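Local atomic coordinates of beta-galactosidase BgaB (Bifidobacterium adolescentis, PDB entry 5VYM), a protein that hydrolyses terminal non-reducing beta-D-galactose residues of galactooligosaccharides, acting most strongly on galactose linked beta-1,4 to another galactose. Residues R36-Y39 and R40-D44. Sequence-based numbering, arbitrary orientation.
Sequences RDWY and RAFLD
Residues Arg36-Tyr39 and Arg40-Asp44 form consecutive turns of one alpha-helix, joined by four i to i+4 backbone hydrogen bonds that run from Arg40 N to Arg36 O (2.9 Å), Ala41 N to Asp37 O, Phe42 N to Trp38 O (3.0 Å) and Leu43 N to Tyr39 O. On the buried side the six-membered part of the Trp38 indole meets the Phe42 ring obliquely, with Trp38 CE3 lying 3.7 Å from Phe42 CE2. Trp38 O lies in the plane of the Phe42 ring, at its edge, 3.3 Å from Phe42 CD2. On the flank, Tyr39 has CG anti to its own N (chi1 177°), which sends the phenol outward with a lean toward the C-terminal turn, where Tyr39 CE1 rests 4.2 Å from Leu43 CD2; the Tyr39 hydroxyl meets Arg48 NE in a weak hydrogen bond. Both Trp38 and Phe42 press on Val65 of strand 63-66 in the parallel sheet, while Leu217 and Val221 of the second subunit pack against them, respectively. Replacing Phe42 by an alanine would probably strip the indole edge of its aromatic neighbour and open a gap above Val65. The pair thus belongs to a helix that packs on the parallel sheet of the alpha/beta trimerisation domain of a family 42 beta-galactosidase and also meets the second subunit.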
loop_
_atom_site.group_PDB
_atom_site.type_symbol
_atom_site.label_atom_id
_atom_site.label_comp_id
_atom_site.label_asym_id
_atom_site.label_seq_id
_atom_site.Cartn_x
_atom_site.Cartn_y
_atom_site.Cartn_z
ATOM N N ARG B 36 -2.208 -24.367 12.933
ATOM C CA ARG B 36 -1.859 -25.103 14.146
ATOM C C ARG B 36 -0.376 -24.967 14.471
ATOM O O ARG B 36 -0.002 -24.809 15.639
ATOM C CB ARG B 36 -2.236 -26.578 14.004
ATOM C CG ARG B 36 -3.719 -26.836 13.813
ATOM C CD ARG B 36 -4.035 -28.321 13.914
ATOM N NE ARG B 36 -3.138 -29.134 13.096
ATOM C CZ ARG B 36 -3.345 -30.416 12.811
ATOM N NH1 ARG B 36 -4.424 -31.034 13.271
ATOM N NH2 ARG B 36 -2.477 -31.081 12.062
ATOM N N ASP B 37 0.483 -25.033 13.450
ATOM C CA ASP B 37 1.918 -24.900 13.683
ATOM C C ASP B 37 2.259 -23.530 14.256
ATOM O O ASP B 37 3.066 -23.421 15.187
ATOM C CB ASP B 37 2.687 -25.150 12.386
ATOM C CG ASP B 37 2.699 -26.614 11.989
ATOM O OD1 ASP B 37 2.146 -27.442 12.744
ATOM O OD2 ASP B 37 3.263 -26.936 10.921
ATOM N N TRP B 38 1.652 -22.469 13.717
ATOM C CA TRP B 38 1.875 -21.139 14.272
ATOM C C TRP B 38 1.294 -21.013 15.674
ATOM O O TRP B 38 1.856 -20.297 16.512
ATOM C CB TRP B 38 1.282 -20.074 13.351
ATOM C CG TRP B 38 2.167 -19.716 12.194
ATOM C CD1 TRP B 38 2.186 -20.302 10.961
ATOM C CD2 TRP B 38 3.161 -18.684 12.162
ATOM N NE1 TRP B 38 3.129 -19.700 10.164
ATOM C CE2 TRP B 38 3.743 -18.704 10.879
ATOM C CE3 TRP B 38 3.618 -17.748 13.096
ATOM C CZ2 TRP B 38 4.756 -17.822 10.504
ATOM C CZ3 TRP B 38 4.624 -16.874 12.722
ATOM C CH2 TRP B 38 5.181 -16.916 11.438
ATOM N N TYR B 39 0.179 -21.693 15.950
ATOM C CA TYR B 39 -0.401 -21.642 17.288
ATOM C C TYR B 39 0.540 -22.264 18.312
ATOM O O TYR B 39 0.799 -21.682 19.372
ATOM C CB TYR B 39 -1.760 -22.344 17.309
ATOM C CG TYR B 39 -2.385 -22.389 18.686
ATOM C CD1 TYR B 39 -2.147 -23.456 19.545
ATOM C CD2 TYR B 39 -3.206 -21.361 19.133
ATOM C CE1 TYR B 39 -2.706 -23.499 20.806
ATOM C CE2 TYR B 39 -3.771 -21.397 20.395
ATOM C CZ TYR B 39 -3.518 -22.469 21.226
ATOM O OH TYR B 39 -4.078 -22.512 22.482
ATOM N N ARG B 40 1.056 -23.457 18.015
ATOM C CA ARG B 40 1.972 -24.113 18.940
ATOM C C ARG B 40 3.284 -23.347 19.059
ATOM O O ARG B 40 3.900 -23.337 20.133
ATOM C CB ARG B 40 2.226 -25.555 18.497
ATOM C CG ARG B 40 3.020 -26.374 19.498
ATOM C CD ARG B 40 2.651 -27.847 19.423
ATOM N NE ARG B 40 1.227 -28.065 19.664
ATOM C CZ ARG B 40 0.670 -28.109 20.870
ATOM N NH1 ARG B 40 1.415 -27.944 21.956
ATOM N NH2 ARG B 40 -0.635 -28.313 20.993
ATOM N N ALA B 41 3.721 -22.696 17.980
ATOM C CA ALA B 41 4.942 -21.897 18.047
ATOM C C ALA B 41 4.775 -20.721 19.000
ATOM O O ALA B 41 5.647 -20.452 19.836
ATOM C CB ALA B 41 5.331 -21.411 16.651
ATOM N N PHE B 42 3.653 -20.005 18.890
ATOM C CA PHE B 42 3.393 -18.904 19.812
ATOM C C PHE B 42 3.189 -19.412 21.233
ATOM O O PHE B 42 3.585 -18.747 22.198
ATOM C CB PHE B 42 2.178 -18.101 19.350
ATOM C CG PHE B 42 2.520 -16.962 18.428
ATOM C CD1 PHE B 42 2.969 -15.753 18.939
ATOM C CD2 PHE B 42 2.386 -17.094 17.055
ATOM C CE1 PHE B 42 3.284 -14.703 18.098
ATOM C CE2 PHE B 42 2.700 -16.049 16.210
ATOM C CZ PHE B 42 3.150 -14.852 16.731
ATOM N N LEU B 43 2.580 -20.588 21.379
ATOM C CA LEU B 43 2.396 -21.168 22.705
ATOM C C LEU B 43 3.735 -21.566 23.317
ATOM O O LEU B 43 4.003 -21.278 24.489
ATOM C CB LEU B 43 1.457 -22.371 22.621
ATOM C CG LEU B 43 1.036 -23.009 23.943
ATOM C CD1 LEU B 43 0.214 -22.031 24.766
ATOM C CD2 LEU B 43 0.258 -24.289 23.690
ATOM N N ASP B 44 4.595 -22.223 22.533
ATOM C CA ASP B 44 5.889 -22.663 23.043
ATOM C C ASP B 44 6.819 -21.500 23.360
ATOM O O ASP B 44 7.758 -21.673 24.146
ATOM C CB ASP B 44 6.564 -23.601 22.040
ATOM C CG ASP B 44 5.864 -24.943 21.929
ATOM O OD1 ASP B 44 4.819 -25.131 22.587
ATOM O OD2 ASP B 44 6.361 -25.813 21.182
#